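PDB 5GSZ: kinesin-like protein KIF19 from Mus musculus, which drives plus-end-directed movement along microtubules through its ATP-binding motor domain and depolymerizes microtubules at ciliary tips, thereby regulating the length of motile cilia. Local coordinates for residues Pro20-Val23 / Ala24-Glu27; Ala34-Met37 / Asp38-Met41; Thr76-Met79 / Val80-Thr84; His119-Ile123 / Tyr124-Leu128. All blocks are in the same frame, centred on the assembly; numbering follows the deposited sequence.

Contact 1 of 4, residues Pro20-Val23 / Ala24-Glu27; sequences PISV and AELE. With ADP (adenosine-5'-diphosphate), chain B.
S22 and E25 make up a capping box, a reciprocal exchange of side-chain and backbone bonds that starts a helix, here just beyond the nucleotide. P20 comes first, with CD 3.4 Å from N1 of the ADP adenine. I21 follows and touches two residues with one branch: CG1 lies against the carboxylate of E25, and CD1 beyond it comes 3.7 Å from CD2 of L26. S22 carries OG between its own backbone N and carbonyl carbon (chi1 73°), which turns the hydroxyl to the helix start, where it accepts from E25 N at 3.2 Å. In return S22 N donates to E25 OE1 at 2.9 Å, a nearly straight bond (160°) reaching the anti side of the carboxylate and somewhat out of its plane. S22 O also takes L26 N at 3.1 Å. V23 adds the first full helical turn, its O accepting E27 N at 2.9 Å. The other carboxylate oxygen of E25, OE2, forms a salt bridge with R19 and a hydrogen bond with S324. Replacing E25 by an alanine is likely to leave S22 N without its acceptor and R19 and S324 without their carboxylate partner. The contact lies at the surface where strand 12-18 of the central sheet passes into helix 23-27, with I21 and E25 resting on A326 in the loop after strand 315-323.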
loop_
_atom_site.group_PDB
_atom_site.type_symbol
_atom_site.label_atom_id
_atom_site.label_comp_id
_atom_site.label_asym_id
_atom_site.label_seq_id
_atom_site.Cartn_x
_atom_site.Cartn_y
_atom_site.Cartn_z
ATOM N N PRO A 20 -15.110 -9.936 2.831
ATOM C CA PRO A 20 -16.295 -10.596 3.388
ATOM C C PRO A 20 -16.389 -10.375 4.889
ATOM O O PRO A 20 -15.385 -10.194 5.580
ATOM C CB PRO A 20 -16.068 -12.076 3.064
ATOM C CG PRO A 20 -15.096 -12.060 1.928
ATOM C CD PRO A 20 -14.227 -10.875 2.125
ATOM N N ILE A 21 -17.625 -10.422 5.398
ATOM C CA ILE A 21 -17.839 -10.349 6.840
ATOM C C ILE A 21 -17.258 -11.583 7.534
ATOM O O ILE A 21 -17.191 -12.682 6.966
ATOM C CB ILE A 21 -19.334 -10.163 7.159
ATOM C CG1 ILE A 21 -19.506 -9.835 8.651
ATOM C CG2 ILE A 21 -20.134 -11.396 6.744
ATOM C CD1 ILE A 21 -20.744 -9.082 8.971
ATOM N N SER A 22 -16.806 -11.400 8.766
ATOM C CA SER A 22 -16.116 -12.454 9.493
ATOM C C SER A 22 -17.029 -13.064 10.549
ATOM O O SER A 22 -17.944 -12.412 11.061
ATOM C CB SER A 22 -14.842 -11.933 10.165
ATOM O OG SER A 22 -15.145 -11.121 11.286
ATOM N N VAL A 23 -16.767 -14.336 10.862
ATOM C CA VAL A 23 -17.509 -15.018 11.917
ATOM C C VAL A 23 -17.473 -14.205 13.203
ATOM O O VAL A 23 -18.513 -13.939 13.810
ATOM C CB VAL A 23 -16.959 -16.439 12.131
ATOM C CG1 VAL A 23 -17.565 -17.054 13.381
ATOM C CG2 VAL A 23 -17.240 -17.305 10.921
ATOM N N ALA A 24 -16.279 -13.771 13.619
ATOM C CA ALA A 24 -16.157 -12.987 14.851
ATOM C C ALA A 24 -17.054 -11.755 14.841
ATOM O O ALA A 24 -17.539 -11.335 15.900
ATOM C CB ALA A 24 -14.706 -12.567 15.071
ATOM N N GLU A 25 -17.300 -11.175 13.664
ATOM C CA GLU A 25 -18.231 -10.057 13.570
ATOM C C GLU A 25 -19.678 -10.519 13.720
ATOM O O GLU A 25 -20.497 -9.810 14.310
ATOM C CB GLU A 25 -18.014 -9.305 12.245
ATOM C CG GLU A 25 -16.699 -8.487 12.195
ATOM C CD GLU A 25 -16.268 -8.027 10.782
ATOM O OE1 GLU A 25 -16.626 -8.693 9.771
ATOM O OE2 GLU A 25 -15.572 -6.971 10.690
ATOM N N LEU A 26 -20.001 -11.712 13.233
ATOM C CA LEU A 26 -21.355 -12.227 13.379
ATOM C C LEU A 26 -21.644 -12.611 14.826
ATOM O O LEU A 26 -22.751 -12.406 15.322
ATOM C CB LEU A 26 -21.544 -13.418 12.455
ATOM C CG LEU A 26 -21.402 -13.064 10.986
ATOM C CD1 LEU A 26 -21.640 -14.278 10.059
ATOM C CD2 LEU A 26 -22.361 -11.931 10.684
ATOM N N GLU A 27 -20.660 -13.167 15.518
ATOM C CA GLU A 27 -20.869 -13.514 16.910
ATOM C C GLU A 27 -21.096 -12.266 17.748
ATOM O O GLU A 27 -21.904 -12.276 18.686
ATOM C CB GLU A 27 -19.675 -14.311 17.419
ATOM C CG GLU A 27 -19.182 -15.286 16.383
ATOM C CD GLU A 27 -18.765 -16.624 16.950
ATOM O OE1 GLU A 27 -17.822 -16.665 17.770
ATOM O OE2 GLU A 27 -19.383 -17.635 16.560
HETATM P PB ADP B . -4.733 -6.338 7.650
HETATM O O1B ADP B . -3.526 -6.793 6.862
HETATM O O2B ADP B . -5.338 -5.095 7.040
HETATM O O3B ADP B . -4.540 -6.338 9.142
HETATM P PA ADP B . -5.384 -8.998 7.052
HETATM O O1A ADP B . -5.547 -9.186 5.575
HETATM O O2A ADP B . -4.070 -9.264 7.743
HETATM O O3A ADP B . -5.844 -7.494 7.452
HETATM O "O5'" ADP B . -6.397 -9.941 7.861
HETATM C "C5'" ADP B . -7.741 -10.185 7.484
HETATM C "C4'" ADP B . -7.999 -11.661 7.699
HETATM O "O4'" ADP B . -9.077 -12.009 6.841
HETATM C "C3'" ADP B . -6.811 -12.435 7.193
HETATM O "O3'" ADP B . -6.878 -13.714 7.825
HETATM C "C2'" ADP B . -7.066 -12.553 5.705
HETATM O "O2'" ADP B . -6.565 -13.796 5.197
HETATM C "C1'" ADP B . -8.587 -12.516 5.601
HETATM N N9 ADP B . -9.054 -11.632 4.504
HETATM C C8 ADP B . -8.824 -10.306 4.387
HETATM N N7 ADP B . -9.401 -9.780 3.272
HETATM C C5 ADP B . -10.016 -10.801 2.651
HETATM C C6 ADP B . -10.795 -10.948 1.416
HETATM N N6 ADP B . -11.041 -9.876 0.622
HETATM N N1 ADP B . -11.250 -12.185 1.117
HETATM C C2 ADP B . -11.018 -13.241 1.912
HETATM N N3 ADP B . -10.297 -13.183 3.044
HETATM C C4 ADP B . -9.785 -12.011 3.459
#

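Contact 2 of 4, residues Ala34-Met37 / Asp38-Met41; sequences AHKM and DEQM
K36 and E39 both start with CG anti to the backbone N, and each then bends, K36 at its last torsion and E39 at chi2. In K36 (chi1 169°) the chain runs on extended until chi4 of -95° swings the ammonium aside. E39 folds at once at CG (chi2 61°), which brings its carboxylate back to the lysine. The result is a salt bridge of 2.8 Å between K36 NZ and E39 OE1. The nitrogen approaches from above the carboxylate plane and stands 3.3 Å from E39 OE2, so OE1 is the nearer of the two oxygens. On its way there the lysine chain passes along the carbonyl of D38, with K36 CG 3.1 Å from D38 O.

Beneath this charged crossing the backbone closes a hairpin: M37 N donates to M41 O at 3.0 Å, and residues D38 to Q40 form the turn. Inside it D38 OD1 weakly accepts Q40 N at 3.3 Å, in the manner of an Asx turn. M37 CB and M41 CG, 4.4 Å apart, make a loose apolar contact at the base.

The turn joins strands 34-36 and 41-45 of a small three-stranded antiparallel sheet at the surface of the motor domain, in which H35 pairs with V43 through the backbone. Backbone bonds from E39 to A70 and from Q40 to F67 tie the tip to the region of strand 69-71, an outer strand of the central sheet, and K36 also lies on D72.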
loop_
_atom_site.group_PDB
_atom_site.type_symbol
_atom_site.label_atom_id
_atom_site.label_comp_id
_atom_site.label_asym_id
_atom_site.label_seq_id
_atom_site.Cartn_x
_atom_site.Cartn_y
_atom_site.Cartn_z
ATOM N N ALA A 34 -22.189 -2.283 4.453
ATOM C CA ALA A 34 -21.393 -1.875 3.307
ATOM C C ALA A 34 -21.822 -2.704 2.111
ATOM O O ALA A 34 -21.940 -3.930 2.215
ATOM C CB ALA A 34 -19.893 -2.039 3.571
ATOM N N HIS A 35 -22.057 -2.037 0.983
ATOM C CA HIS A 35 -22.583 -2.693 -0.207
ATOM C C HIS A 35 -21.962 -2.094 -1.457
ATOM O O HIS A 35 -22.119 -0.901 -1.729
ATOM C CB HIS A 35 -24.112 -2.595 -0.259
ATOM C CG HIS A 35 -24.795 -3.515 0.707
ATOM N ND1 HIS A 35 -25.097 -3.148 2.000
ATOM C CD2 HIS A 35 -25.187 -4.807 0.581
ATOM C CE1 HIS A 35 -25.670 -4.164 2.622
ATOM N NE2 HIS A 35 -25.740 -5.180 1.781
ATOM N N LYS A 36 -21.246 -2.923 -2.202
ATOM C CA LYS A 36 -20.863 -2.578 -3.561
ATOM C C LYS A 36 -22.132 -2.508 -4.395
ATOM O O LYS A 36 -22.806 -3.522 -4.591
ATOM C CB LYS A 36 -19.890 -3.615 -4.109
ATOM C CG LYS A 36 -19.644 -3.507 -5.578
ATOM C CD LYS A 36 -18.350 -4.176 -5.934
ATOM C CE LYS A 36 -17.993 -3.913 -7.377
ATOM N NZ LYS A 36 -18.452 -5.032 -8.238
ATOM N N MET A 37 -22.485 -1.306 -4.839
ATOM C CA MET A 37 -23.720 -1.072 -5.571
ATOM C C MET A 37 -23.523 -1.108 -7.068
ATOM O O MET A 37 -24.498 -1.020 -7.815
ATOM C CB MET A 37 -24.319 0.282 -5.183
ATOM C CG MET A 37 -24.864 0.349 -3.769
ATOM S SD MET A 37 -26.018 -1.002 -3.452
ATOM C CE MET A 37 -27.165 -0.792 -4.820
ATOM N N ASP A 38 -22.294 -1.311 -7.513
ATOM C CA ASP A 38 -21.823 -0.709 -8.745
ATOM C C ASP A 38 -20.337 -1.018 -8.829
ATOM O O ASP A 38 -19.717 -1.336 -7.811
ATOM C CB ASP A 38 -22.129 0.795 -8.697
ATOM C CG ASP A 38 -21.523 1.571 -9.833
ATOM O OD1 ASP A 38 -20.961 0.952 -10.757
ATOM O OD2 ASP A 38 -21.621 2.822 -9.798
ATOM N N GLU A 39 -19.750 -0.950 -10.019
ATOM C CA GLU A 39 -18.346 -1.314 -10.134
ATOM C C GLU A 39 -17.414 -0.221 -9.626
ATOM O O GLU A 39 -16.217 -0.477 -9.446
ATOM C CB GLU A 39 -18.005 -1.678 -11.582
ATOM C CG GLU A 39 -16.779 -2.570 -11.674
ATOM C CD GLU A 39 -16.973 -3.897 -10.941
ATOM O OE1 GLU A 39 -18.110 -4.430 -10.988
ATOM O OE2 GLU A 39 -16.002 -4.381 -10.292
ATOM N N GLN A 40 -17.929 0.977 -9.364
ATOM C CA GLN A 40 -17.078 2.002 -8.782
ATOM C C GLN A 40 -17.795 2.789 -7.687
ATOM O O GLN A 40 -17.352 3.888 -7.327
ATOM C CB GLN A 40 -16.556 2.921 -9.879
ATOM C CG GLN A 40 -17.615 3.497 -10.776
ATOM C CD GLN A 40 -17.042 4.495 -11.759
ATOM O OE1 GLN A 40 -15.840 4.720 -11.786
ATOM N NE2 GLN A 40 -17.901 5.083 -12.586
ATOM N N MET A 41 -18.877 2.248 -7.132
ATOM C CA MET A 41 -19.582 2.917 -6.050
ATOM C C MET A 41 -19.968 1.924 -4.966
ATOM O O MET A 41 -20.446 0.821 -5.250
ATOM C CB MET A 41 -20.839 3.637 -6.538
ATOM C CG MET A 41 -21.813 3.891 -5.411
ATOM S SD MET A 41 -23.067 5.122 -5.745
ATOM C CE MET A 41 -22.063 6.609 -5.639
#

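Contact 3 of 4, residues Thr76-Met79 / Val80-Thr84; sequences TQEM and VYQAT
E78 and Q82, one helical turn apart, join through their side chains: Q82 NE2 donates to E78 OE2 at 2.7 Å. The nitrogen meets the oxygen almost in line with its C-O bond, and the carboxylate and amide planes are turned 35° against each other. Both chains bend at CG, Q82 by chi2 of -79°, so that their ends cross beside the helix. The same E78 OE2 lies at the edge of the Y81 ring, 3.8 Å from CD2.

Behind these groups Q82 N bonds to E78 O at 2.8 Å, and V80 N to T76 O and Y81 N to Q77 O form the turns before it. Further out, T76 caps the N-terminal end of helix 77-84 in a capping box with M79, its OG1 accepting M79 N at 3.1 Å. V80 packs on F71 of strand 69-71 and Y81 on helix 123-136, its hydroxyl bonding to D130. Q77, its side chain about 6 Å from the ADP, is gripped by E120, Y112 and R17.

A lysine in place of E78 would probably leave Q82 NE2 without its acceptor and set a positive charge near R126, which E78 OE1 now faces in a long, weak ion pair. Chemically, then, one carboxylate divides its work: OE2 holds a neutral amide along the helix, while OE1 probably offers R126 a diffuse electrostatic attraction.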
loop_
_atom_site.group_PDB
_atom_site.type_symbol
_atom_site.label_atom_id
_atom_site.label_comp_id
_atom_site.label_asym_id
_atom_site.label_seq_id
_atom_site.Cartn_x
_atom_site.Cartn_y
_atom_site.Cartn_z
ATOM N N THR A 76 -11.883 -11.828 -7.239
ATOM C CA THR A 76 -10.813 -12.739 -6.876
ATOM C C THR A 76 -9.513 -11.962 -6.683
ATOM O O THR A 76 -9.422 -10.766 -6.969
ATOM C CB THR A 76 -10.637 -13.814 -7.946
ATOM O OG1 THR A 76 -9.875 -13.280 -9.031
ATOM C CG2 THR A 76 -12.001 -14.241 -8.473
ATOM N N GLN A 77 -8.493 -12.656 -6.187
ATOM C CA GLN A 77 -7.183 -12.028 -6.103
ATOM C C GLN A 77 -6.725 -11.532 -7.476
ATOM O O GLN A 77 -6.346 -10.366 -7.623
ATOM C CB GLN A 77 -6.175 -12.992 -5.471
ATOM C CG GLN A 77 -6.430 -13.248 -3.978
ATOM C CD GLN A 77 -5.950 -12.129 -3.050
ATOM O OE1 GLN A 77 -6.469 -11.011 -3.070
ATOM N NE2 GLN A 77 -4.974 -12.443 -2.201
ATOM N N GLU A 78 -6.809 -12.376 -8.510
ATOM C CA GLU A 78 -6.325 -11.934 -9.823
ATOM C C GLU A 78 -7.142 -10.786 -10.390
ATOM O O GLU A 78 -6.607 -9.979 -11.153
ATOM C CB GLU A 78 -6.306 -13.073 -10.841
ATOM C CG GLU A 78 -4.909 -13.735 -10.998
ATOM C CD GLU A 78 -4.039 -13.152 -12.117
ATOM O OE1 GLU A 78 -2.859 -13.561 -12.225
ATOM O OE2 GLU A 78 -4.543 -12.322 -12.908
ATOM N N MET A 79 -8.425 -10.687 -10.059
ATOM C CA MET A 79 -9.207 -9.583 -10.600
ATOM C C MET A 79 -8.804 -8.270 -9.946
ATOM O O MET A 79 -8.738 -7.226 -10.610
ATOM C CB MET A 79 -10.694 -9.838 -10.399
ATOM C CG MET A 79 -11.212 -11.110 -11.025
ATOM S SD MET A 79 -12.967 -11.312 -10.672
ATOM C CE MET A 79 -13.251 -12.901 -11.469
ATOM N N VAL A 80 -8.541 -8.310 -8.638
ATOM C CA VAL A 80 -7.997 -7.142 -7.955
ATOM C C VAL A 80 -6.676 -6.735 -8.588
ATOM O O VAL A 80 -6.434 -5.549 -8.848
ATOM C CB VAL A 80 -7.847 -7.422 -6.448
ATOM C CG1 VAL A 80 -6.831 -6.473 -5.836
ATOM C CG2 VAL A 80 -9.181 -7.245 -5.761
ATOM N N TYR A 81 -5.812 -7.711 -8.864
ATOM C CA TYR A 81 -4.543 -7.408 -9.503
ATOM C C TYR A 81 -4.742 -6.773 -10.873
ATOM O O TYR A 81 -4.139 -5.734 -11.184
ATOM C CB TYR A 81 -3.713 -8.673 -9.620
ATOM C CG TYR A 81 -2.611 -8.530 -10.629
ATOM C CD1 TYR A 81 -1.499 -7.739 -10.357
ATOM C CD2 TYR A 81 -2.680 -9.176 -11.859
ATOM C CE1 TYR A 81 -0.479 -7.600 -11.280
ATOM C CE2 TYR A 81 -1.670 -9.045 -12.782
ATOM C CZ TYR A 81 -0.571 -8.257 -12.488
ATOM O OH TYR A 81 0.439 -8.128 -13.407
ATOM N N GLN A 82 -5.579 -7.393 -11.716
ATOM C CA GLN A 82 -5.788 -6.873 -13.063
ATOM C C GLN A 82 -6.286 -5.433 -13.018
ATOM O O GLN A 82 -5.862 -4.593 -13.817
ATOM C CB GLN A 82 -6.784 -7.747 -13.828
ATOM C CG GLN A 82 -6.459 -9.239 -13.993
ATOM C CD GLN A 82 -5.452 -9.543 -15.086
ATOM O OE1 GLN A 82 -5.185 -8.712 -15.949
ATOM N NE2 GLN A 82 -4.920 -10.763 -15.075
ATOM N N ALA A 83 -7.163 -5.124 -12.075
ATOM C CA ALA A 83 -7.772 -3.808 -12.039
ATOM C C ALA A 83 -6.911 -2.763 -11.355
ATOM O O ALA A 83 -7.239 -1.573 -11.428
ATOM C CB ALA A 83 -9.123 -3.875 -11.330
ATOM N N THR A 84 -5.840 -3.151 -10.676
ATOM C CA THR A 84 -5.126 -2.160 -9.880
ATOM C C THR A 84 -3.700 -1.920 -10.348
ATOM O O THR A 84 -3.331 -0.759 -10.600
ATOM C CB THR A 84 -5.123 -2.545 -8.385
ATOM O OG1 THR A 84 -4.627 -3.875 -8.229
ATOM C CG2 THR A 84 -6.510 -2.456 -7.826
#

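Contact 4 of 4, residues His119-Ile123 / Tyr124-Leu128; sequences HEPGI and YVRTL
I123 O accepts T127 N at 2.8 Å, the firmest polar link of the contact. The hydroxyl OG1 of T127 also points at I123 O, though its 2.5 Å is too short to trust in detail. It can fold back onto the preceding turn because OG1 stands beside its own backbone N (chi1 -46°). That position also sets OG1 3.4 Å from CG2 of I123, while a weak bond to T85 gives the hydroxyl a partner outside the helix. One residue earlier, R126 N reaches G122 O only weakly, at 3.4 Å, and the R126 chain runs close beside the same carbonyl, with CD 3.3 Å from G122 O.

G122 occupies the N-cap of helix 123-136, so the contact is the entry into that helix from the loop that follows helix 110-114. In this kinesin motor domain helix 110-114 begins with the last residues of the P-loop, K110 and T111. Backbone bonds from G122 to L115, I123 to T113 and Y124 to M114 hold the new helix start against the end of that helix and the residue after it. The side chain of Y124 lies about 7 Å from that of T111, a residue of the ADP pocket.

Ahead of the cap, P121 turns its ring to the helix. Its CB packs on V125 CG2 at 3.5 Å, and the R126 side chain crosses the ring at about a right angle, although the exact place of the guanidinium is doubtful. Other side chains are buried against the fold: I123 rests on Y81 and T84 of helix 77-84, and V125 on I195 and M196 of helix 192-203.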
loop_
_atom_site.group_PDB
_atom_site.type_symbol
_atom_site.label_atom_id
_atom_site.label_comp_id
_atom_site.label_asym_id
_atom_site.label_seq_id
_atom_site.Cartn_x
_atom_site.Cartn_y
_atom_site.Cartn_z
ATOM N N HIS A 119 -2.533 -20.517 -0.995
ATOM C CA HIS A 119 -3.614 -20.906 -1.893
ATOM C C HIS A 119 -4.138 -19.718 -2.696
ATOM O O HIS A 119 -4.671 -19.917 -3.793
ATOM C CB HIS A 119 -4.751 -21.579 -1.107
ATOM N N GLU A 120 -3.979 -18.479 -2.197
ATOM C CA GLU A 120 -4.578 -17.293 -2.832
ATOM C C GLU A 120 -3.626 -16.102 -2.802
ATOM O O GLU A 120 -3.818 -15.139 -2.046
ATOM C CB GLU A 120 -5.914 -16.929 -2.173
ATOM C CG GLU A 120 -7.077 -17.807 -2.607
ATOM C CD GLU A 120 -7.661 -17.423 -3.976
ATOM O OE1 GLU A 120 -7.068 -16.563 -4.653
ATOM O OE2 GLU A 120 -8.705 -18.000 -4.352
ATOM N N PRO A 121 -2.602 -16.124 -3.651
ATOM C CA PRO A 121 -1.555 -15.093 -3.589
ATOM C C PRO A 121 -2.067 -13.712 -3.957
ATOM O O PRO A 121 -3.071 -13.550 -4.654
ATOM C CB PRO A 121 -0.529 -15.581 -4.619
ATOM C CG PRO A 121 -0.831 -17.035 -4.808
ATOM C CD PRO A 121 -2.301 -17.155 -4.648
ATOM N N GLY A 122 -1.334 -12.698 -3.508
ATOM C CA GLY A 122 -1.761 -11.332 -3.758
ATOM C C GLY A 122 -1.000 -10.541 -4.809
ATOM O O GLY A 122 -0.532 -11.083 -5.815
ATOM N N ILE A 123 -0.876 -9.237 -4.557
ATOM C CA ILE A 123 -0.384 -8.298 -5.558
ATOM C C ILE A 123 1.110 -8.492 -5.822
ATOM O O ILE A 123 1.554 -8.405 -6.972
ATOM C CB ILE A 123 -0.680 -6.850 -5.122
ATOM C CG1 ILE A 123 -2.172 -6.555 -5.197
ATOM C CG2 ILE A 123 0.110 -5.851 -5.984
ATOM C CD1 ILE A 123 -2.749 -6.770 -6.567
ATOM N N TYR A 124 1.909 -8.702 -4.769
ATOM C CA TYR A 124 3.351 -8.888 -4.904
ATOM C C TYR A 124 3.701 -9.875 -6.006
ATOM O O TYR A 124 4.253 -9.484 -7.037
ATOM C CB TYR A 124 3.996 -9.391 -3.605
ATOM C CG TYR A 124 3.954 -8.451 -2.413
ATOM C CD1 TYR A 124 3.850 -7.071 -2.565
ATOM C CD2 TYR A 124 4.023 -8.956 -1.125
ATOM C CE1 TYR A 124 3.822 -6.225 -1.440
ATOM C CE2 TYR A 124 4.001 -8.142 -0.031
ATOM C CZ TYR A 124 3.897 -6.780 -0.176
ATOM O OH TYR A 124 3.883 -5.990 0.956
ATOM N N VAL A 125 3.367 -11.149 -5.804
ATOM C CA VAL A 125 3.819 -12.176 -6.733
ATOM C C VAL A 125 3.146 -12.015 -8.094
ATOM O O VAL A 125 3.770 -12.250 -9.132
ATOM C CB VAL A 125 3.617 -13.594 -6.143
ATOM C CG1 VAL A 125 4.262 -13.730 -4.773
ATOM C CG2 VAL A 125 2.166 -13.942 -6.034
ATOM N N ARG A 126 1.884 -11.599 -8.128
ATOM C CA ARG A 126 1.238 -11.401 -9.427
ATOM C C ARG A 126 1.952 -10.319 -10.213
ATOM O O ARG A 126 2.159 -10.446 -11.425
ATOM C CB ARG A 126 -0.249 -11.059 -9.254
ATOM C CG ARG A 126 -1.067 -12.241 -8.789
ATOM C CD ARG A 126 -2.462 -11.898 -8.321
ATOM N NE ARG A 126 -3.325 -13.040 -8.623
ATOM C CZ ARG A 126 -3.473 -14.127 -7.867
ATOM N NH1 ARG A 126 -2.841 -14.249 -6.710
ATOM N NH2 ARG A 126 -4.255 -15.110 -8.271
ATOM N N THR A 127 2.386 -9.271 -9.526
ATOM C CA THR A 127 3.101 -8.195 -10.191
ATOM C C THR A 127 4.521 -8.602 -10.558
ATOM O O THR A 127 4.979 -8.301 -11.666
ATOM C CB THR A 127 3.106 -6.954 -9.305
ATOM O OG1 THR A 127 1.784 -6.742 -8.799
ATOM C CG2 THR A 127 3.529 -5.734 -10.097
ATOM N N LEU A 128 5.239 -9.270 -9.646
ATOM C CA LEU A 128 6.562 -9.778 -10.007
ATOM C C LEU A 128 6.484 -10.688 -11.217
ATOM O O LEU A 128 7.421 -10.746 -12.023
ATOM C CB LEU A 128 7.214 -10.511 -8.833
ATOM C CG LEU A 128 7.886 -9.702 -7.712
ATOM C CD1 LEU A 128 6.982 -8.904 -6.816
ATOM C CD2 LEU A 128 8.744 -10.607 -6.861
#

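Overall arrangement
Contacts 1, 3 and 4 all mark the beginning of a helix, yet they solve it differently: S22 and T76 cap with hydroxyls, whereas contact 4 has a glycine at that position. Contact 2 is instead a hairpin turn with a surface salt bridge. Contacts 1 and 2 lie at the surface, with centres about 20 Å apart; contact 3 is partly buried and contact 4 buried, which suits its apolar packing. The last two touch directly, Y81 packing on T127 between helices 77-84 and 123-136, and Q77 reaching the loop before the second helix. Contacts 1, 3 and 4 are near the nucleotide, but of their residues only P20 is among those lining its pocket.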